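Local coordinates for ferredoxin (Nitrosospira multiformis, PDB 3LMF), which is of unknown function but, as a cysteine-rich four-helix-bundle protein of the Csp family, probably binds or stores copper ions, at residues 12-17 with 61-66; 38-43 with 92-97. All coordinates share one frame; numbering follows the deposited sequence.

Interaction 1 of 2, residues 12-17 with 61-66; sequences QACIDA and NFMLSG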
loop_
_atom_site.group_PDB
_atom_site.type_symbol
_atom_site.label_atom_id
_atom_site.label_comp_id
_atom_site.label_asym_id
_atom_site.label_seq_id
_atom_site.Cartn_x
_atom_site.Cartn_y
_atom_site.Cartn_z
ATOM N N GLN A 12 20.128 0.442 6.556
ATOM C CA GLN A 12 19.853 -0.877 6.013
ATOM C C GLN A 12 19.340 -1.821 7.094
ATOM O O GLN A 12 18.532 -2.709 6.825
ATOM C CB GLN A 12 21.117 -1.452 5.373
ATOM C CG GLN A 12 20.841 -2.438 4.258
ATOM C CD GLN A 12 19.971 -1.837 3.168
ATOM O OE1 GLN A 12 20.265 -0.760 2.646
ATOM N NE2 GLN A 12 18.893 -2.531 2.820
ATOM N N ALA A 13 19.810 -1.625 8.319
ATOM C CA ALA A 13 19.382 -2.467 9.426
ATOM C C ALA A 13 17.922 -2.190 9.768
ATOM O O ALA A 13 17.172 -3.107 10.082
ATOM C CB ALA A 13 20.264 -2.219 10.653
ATOM N N CYS A 14 17.516 -0.927 9.713
ATOM C CA CYS A 14 16.134 -0.600 10.034
ATOM C C CYS A 14 15.209 -0.991 8.890
ATOM O O CYS A 14 14.039 -1.317 9.110
ATOM C CB CYS A 14 15.973 0.888 10.338
ATOM S SG CYS A 14 14.311 1.335 10.895
ATOM N N ILE A 15 15.728 -0.951 7.668
ATOM C CA ILE A 15 14.942 -1.331 6.503
ATOM C C ILE A 15 14.591 -2.812 6.578
ATOM O O ILE A 15 13.428 -3.193 6.415
ATOM C CB ILE A 15 15.705 -1.032 5.194
ATOM C CG1 ILE A 15 15.532 0.446 4.837
ATOM C CG2 ILE A 15 15.215 -1.929 4.062
ATOM C CD1 ILE A 15 16.314 0.878 3.618
ATOM N N ASP A 16 15.589 -3.648 6.846
ATOM C CA ASP A 16 15.355 -5.083 6.942
ATOM C C ASP A 16 14.455 -5.435 8.121
ATOM O O ASP A 16 13.660 -6.372 8.043
ATOM C CB ASP A 16 16.682 -5.838 7.055
ATOM C CG ASP A 16 17.531 -5.711 5.801
ATOM O OD1 ASP A 16 16.947 -5.548 4.705
ATOM O OD2 ASP A 16 18.774 -5.786 5.907
ATOM N N ALA A 17 14.578 -4.677 9.207
ATOM C CA ALA A 17 13.771 -4.908 10.397
ATOM C C ALA A 17 12.301 -4.592 10.109
ATOM O O ALA A 17 11.414 -5.375 10.448
ATOM C CB ALA A 17 14.283 -4.051 11.549
ATOM N N ASN A 61 8.891 1.854 2.921
ATOM C CA ASN A 61 8.814 2.605 1.678
ATOM C C ASN A 61 9.468 3.980 1.780
ATOM O O ASN A 61 10.141 4.411 0.845
ATOM C CB ASN A 61 7.358 2.738 1.219
ATOM C CG ASN A 61 6.786 1.413 0.714
ATOM O OD1 ASN A 61 7.511 0.419 0.588
ATOM N ND2 ASN A 61 5.491 1.394 0.412
ATOM N N PHE A 62 9.282 4.669 2.900
ATOM C CA PHE A 62 9.895 5.979 3.058
ATOM C C PHE A 62 11.416 5.906 3.013
ATOM O O PHE A 62 12.061 6.727 2.370
ATOM C CB PHE A 62 9.433 6.638 4.368
ATOM C CG PHE A 62 8.256 7.548 4.197
ATOM C CD1 PHE A 62 7.056 7.066 3.677
ATOM C CD2 PHE A 62 8.352 8.897 4.522
ATOM C CE1 PHE A 62 5.964 7.915 3.484
ATOM C CE2 PHE A 62 7.265 9.753 4.331
ATOM C CZ PHE A 62 6.070 9.263 3.812
HETATM N N MSE A 63 11.983 4.915 3.686
HETATM C CA MSE A 63 13.425 4.757 3.703
HETATM C C MSE A 63 13.944 4.260 2.356
HETATM O O MSE A 63 15.028 4.638 1.928
HETATM C CB MSE A 63 13.843 3.796 4.818
HETATM C CG MSE A 63 13.728 4.398 6.213
HETATM SE SE MSE A 63 14.048 3.112 7.623
HETATM C CE MSE A 63 15.973 3.156 7.692
ATOM N N LEU A 64 13.178 3.411 1.686
ATOM C CA LEU A 64 13.614 2.926 0.388
ATOM C C LEU A 64 13.652 4.082 -0.603
ATOM O O LEU A 64 14.558 4.160 -1.428
ATOM C CB LEU A 64 12.671 1.842 -0.132
ATOM C CG LEU A 64 12.840 0.483 0.533
ATOM C CD1 LEU A 64 11.692 -0.410 0.128
ATOM C CD2 LEU A 64 14.180 -0.130 0.133
ATOM N N SER A 65 12.683 4.991 -0.495
ATOM C CA SER A 65 12.585 6.122 -1.398
ATOM C C SER A 65 13.522 7.275 -1.050
ATOM O O SER A 65 13.565 8.273 -1.769
ATOM C CB SER A 65 11.147 6.639 -1.434
ATOM O OG SER A 65 10.869 7.421 -0.284
ATOM N N GLY A 66 14.265 7.135 0.044
ATOM C CA GLY A 66 15.188 8.177 0.459
ATOM C C GLY A 66 14.495 9.421 0.985
ATOM O O GLY A 66 14.979 10.536 0.789
#
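Cys14 and Ile15 meet Met63 and Leu64 in a purely apolar helix-to-helix contact, buried near one end of a four-helix bundle, where the early turns of helix 8-36 lie against the last turn of helix 43-64. It illustrates how one flexible side chain can bridge two neighbours on a facing helix. Met63, present as selenomethionine, has its CG beside the backbone N (chi1 -73°), runs extended through chi2 and then bends at chi3, which turns its methyl group against both partners. That methyl presses on Cys14, with Met63 CE 3.5 Å from Cys14 CB, a tight approach for two carbons. Beside it the heavier atoms pair, Met63 SE lying 3.7 Å from Cys14 SG. Ile15 and Met63 lie side by side, their side chains pointing past each other in opposite senses, and the stem is met as well as the methyl: Ile15 CG1 is 3.8 Å from Met63 CB and 4.0 Å from Met63 CE. The end of the isoleucine continues to Leu64, where Ile15 CD1 comes within 4.2 Å of Leu64 CD2. Just past this point the helix closes in a Schellman motif at Gly66, whose phi is positive. Met111 of helix 95-112 touches both Cys14 and Met63, while Arg23 of a second subunit packs on Ile15. No hydrogen bond crosses between 12-17 and 61-66, and the pairing therefore rests on shape and dispersion, with soft, polarisable sulfur and selenium set side by side within the bundle.

Interaction 2 of 2, residues 38-43 with 92-97; sequences GKHVEA and DGMEEC
His40 reaches across to Met94 and the backbone of Asp92, and all of these partners meet the edge of its imidazole. Met94, a selenomethionine, supplies the sulfur-aromatic type of contact in its edge-on form: its SE sits 4.5 Å from the centroid of the His40 ring, 89° off the ring normal. The nearest ring carbon is wedged among several groups, with Met94 CG 3.5 Å from His40 CE1 and Asp92 O likewise 3.5 Å from His40 CE1. Bends at chi2 and chi3 curl the Met94 chain, bringing SE to 3.8 Å from His40 ND1. The Asp92 carboxylate stays more distant, its OD1 4.3 Å from His40 NE2, near enough perhaps to stabilise a protonated ring, although no bond joins them. The His40 ring also meets the ring of His32, with planes at about 45°, and Cys33 of helix 8-36 touches both His40 and Met94. Short-range bonds shape each loop. In 92-97 the turn passes through Gly93 at positive phi, and Gly93 N donates 3.2 Å to Glu95 OE2, on the syn side of that carboxylate, just where Met94 takes the N-cap position of helix 95-112. In 38-43, Glu42 is the N-cap of helix 43-64, its carboxylate bonding His45 N. Replacing His40 by alanine is likely to take the imidazole edge away from Met94 SE and Asp92 O, opening a gap between the two loops. Selenium and carbonyl oxygen both approach CE1 in the plane of the imidazole, an edge-on geometry consistent with weak electrostatic attraction to the C-H there.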
loop_
_atom_site.group_PDB
_atom_site.type_symbol
_atom_site.label_atom_id
_atom_site.label_comp_id
_atom_site.label_asym_id
_atom_site.label_seq_id
_atom_site.Cartn_x
_atom_site.Cartn_y
_atom_site.Cartn_z
ATOM N N GLY A 38 -10.939 -17.253 18.589
ATOM C CA GLY A 38 -10.878 -16.874 19.989
ATOM C C GLY A 38 -10.301 -15.496 20.248
ATOM O O GLY A 38 -10.761 -14.500 19.686
ATOM N N LYS A 39 -9.290 -15.440 21.110
ATOM C CA LYS A 39 -8.642 -14.180 21.455
ATOM C C LYS A 39 -7.752 -13.670 20.317
ATOM O O LYS A 39 -7.467 -12.475 20.232
ATOM C CB LYS A 39 -7.806 -14.361 22.725
ATOM C CG LYS A 39 -8.602 -14.838 23.935
ATOM C CD LYS A 39 -7.689 -15.149 25.120
ATOM C CE LYS A 39 -6.935 -13.913 25.592
ATOM N NZ LYS A 39 -6.012 -14.212 26.726
ATOM N N HIS A 40 -7.317 -14.581 19.450
ATOM C CA HIS A 40 -6.466 -14.237 18.312
ATOM C C HIS A 40 -7.188 -13.351 17.300
ATOM O O HIS A 40 -6.550 -12.662 16.503
ATOM C CB HIS A 40 -5.997 -15.502 17.594
ATOM C CG HIS A 40 -4.818 -16.165 18.231
ATOM N ND1 HIS A 40 -3.521 -15.753 18.010
ATOM C CD2 HIS A 40 -4.739 -17.221 19.074
ATOM C CE1 HIS A 40 -2.694 -16.532 18.684
ATOM N NE2 HIS A 40 -3.407 -17.430 19.339
ATOM N N VAL A 41 -8.517 -13.370 17.330
ATOM C CA VAL A 41 -9.292 -12.579 16.388
ATOM C C VAL A 41 -10.069 -11.464 17.077
ATOM O O VAL A 41 -11.022 -10.921 16.522
ATOM C CB VAL A 41 -10.260 -13.489 15.595
ATOM C CG1 VAL A 41 -10.853 -12.733 14.417
ATOM C CG2 VAL A 41 -9.515 -14.722 15.106
ATOM N N GLU A 42 -9.649 -11.120 18.291
ATOM C CA GLU A 42 -10.298 -10.056 19.045
ATOM C C GLU A 42 -10.073 -8.735 18.311
ATOM O O GLU A 42 -8.964 -8.448 17.860
ATOM C CB GLU A 42 -9.722 -9.994 20.465
ATOM C CG GLU A 42 -10.489 -9.080 21.408
ATOM C CD GLU A 42 -10.139 -7.612 21.233
ATOM O OE1 GLU A 42 -11.043 -6.759 21.387
ATOM O OE2 GLU A 42 -8.956 -7.309 20.957
ATOM N N ALA A 43 -11.130 -7.940 18.199
ATOM C CA ALA A 43 -11.082 -6.659 17.497
ATOM C C ALA A 43 -9.800 -5.839 17.663
ATOM O O ALA A 43 -9.105 -5.572 16.682
ATOM C CB ALA A 43 -12.289 -5.812 17.886
ATOM N N ASP A 92 -0.594 -17.364 22.343
ATOM C CA ASP A 92 0.443 -18.369 22.191
ATOM C C ASP A 92 0.762 -18.657 20.730
ATOM O O ASP A 92 -0.082 -18.483 19.850
ATOM C CB ASP A 92 0.024 -19.649 22.909
ATOM C CG ASP A 92 -1.295 -20.183 22.407
ATOM O OD1 ASP A 92 -1.336 -20.673 21.259
ATOM O OD2 ASP A 92 -2.291 -20.103 23.157
ATOM N N GLY A 93 1.989 -19.105 20.483
ATOM C CA GLY A 93 2.422 -19.387 19.129
ATOM C C GLY A 93 2.801 -18.076 18.464
ATOM O O GLY A 93 3.229 -18.041 17.312
HETATM N N MSE A 94 2.655 -16.992 19.215
HETATM C CA MSE A 94 2.951 -15.656 18.721
HETATM C C MSE A 94 4.346 -15.175 19.110
HETATM O O MSE A 94 4.650 -13.988 19.001
HETATM C CB MSE A 94 1.906 -14.683 19.265
HETATM C CG MSE A 94 0.474 -15.081 18.958
HETATM SE SE MSE A 94 -0.014 -14.632 17.291
HETATM C CE MSE A 94 -0.553 -12.972 17.608
ATOM N N GLU A 95 5.194 -16.093 19.560
ATOM C CA GLU A 95 6.547 -15.727 19.976
ATOM C C GLU A 95 7.327 -15.002 18.886
ATOM O O GLU A 95 8.034 -14.033 19.157
ATOM C CB GLU A 95 7.339 -16.966 20.408
ATOM C CG GLU A 95 6.795 -17.684 21.637
ATOM C CD GLU A 95 5.483 -18.399 21.372
ATOM O OE1 GLU A 95 5.430 -19.210 20.419
ATOM O OE2 GLU A 95 4.507 -18.145 22.115
ATOM N N GLU A 96 7.206 -15.475 17.653
ATOM C CA GLU A 96 7.927 -14.863 16.548
ATOM C C GLU A 96 7.523 -13.402 16.328
ATOM O O GLU A 96 8.349 -12.573 15.946
ATOM C CB GLU A 96 7.689 -15.666 15.268
ATOM C CG GLU A 96 8.530 -15.209 14.090
ATOM C CD GLU A 96 8.300 -16.050 12.849
ATOM O OE1 GLU A 96 8.940 -15.760 11.813
ATOM O OE2 GLU A 96 7.481 -16.996 12.913
ATOM N N CYS A 97 6.255 -13.092 16.576
ATOM C CA CYS A 97 5.757 -11.738 16.386
ATOM C C CYS A 97 6.259 -10.782 17.467
ATOM O O CYS A 97 6.612 -9.637 17.178
ATOM C CB CYS A 97 4.229 -11.741 16.354
ATOM S SG CYS A 97 3.512 -10.249 15.646
#

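Overall arrangement
The two interactions lie at opposite ends of an all-helical bundle, their centres 27 Å apart on opposite sides of the chain's centre and their nearest atoms about 9 Å from each other. Along the chain their segments alternate: 12-17, 38-43, 61-66, 92-97. Helix 43-64 spans the distance, beginning at the 38-43 loop and ending within 61-66, while helix 8-36 carries 12-17 and leads into that loop. Interaction 1 pairs helices 8-36 and 43-64 directly at one end; interaction 2 joins the turn between those same helices to the start of helix 95-112 at the other end of the subunit, which assembles with three further copies.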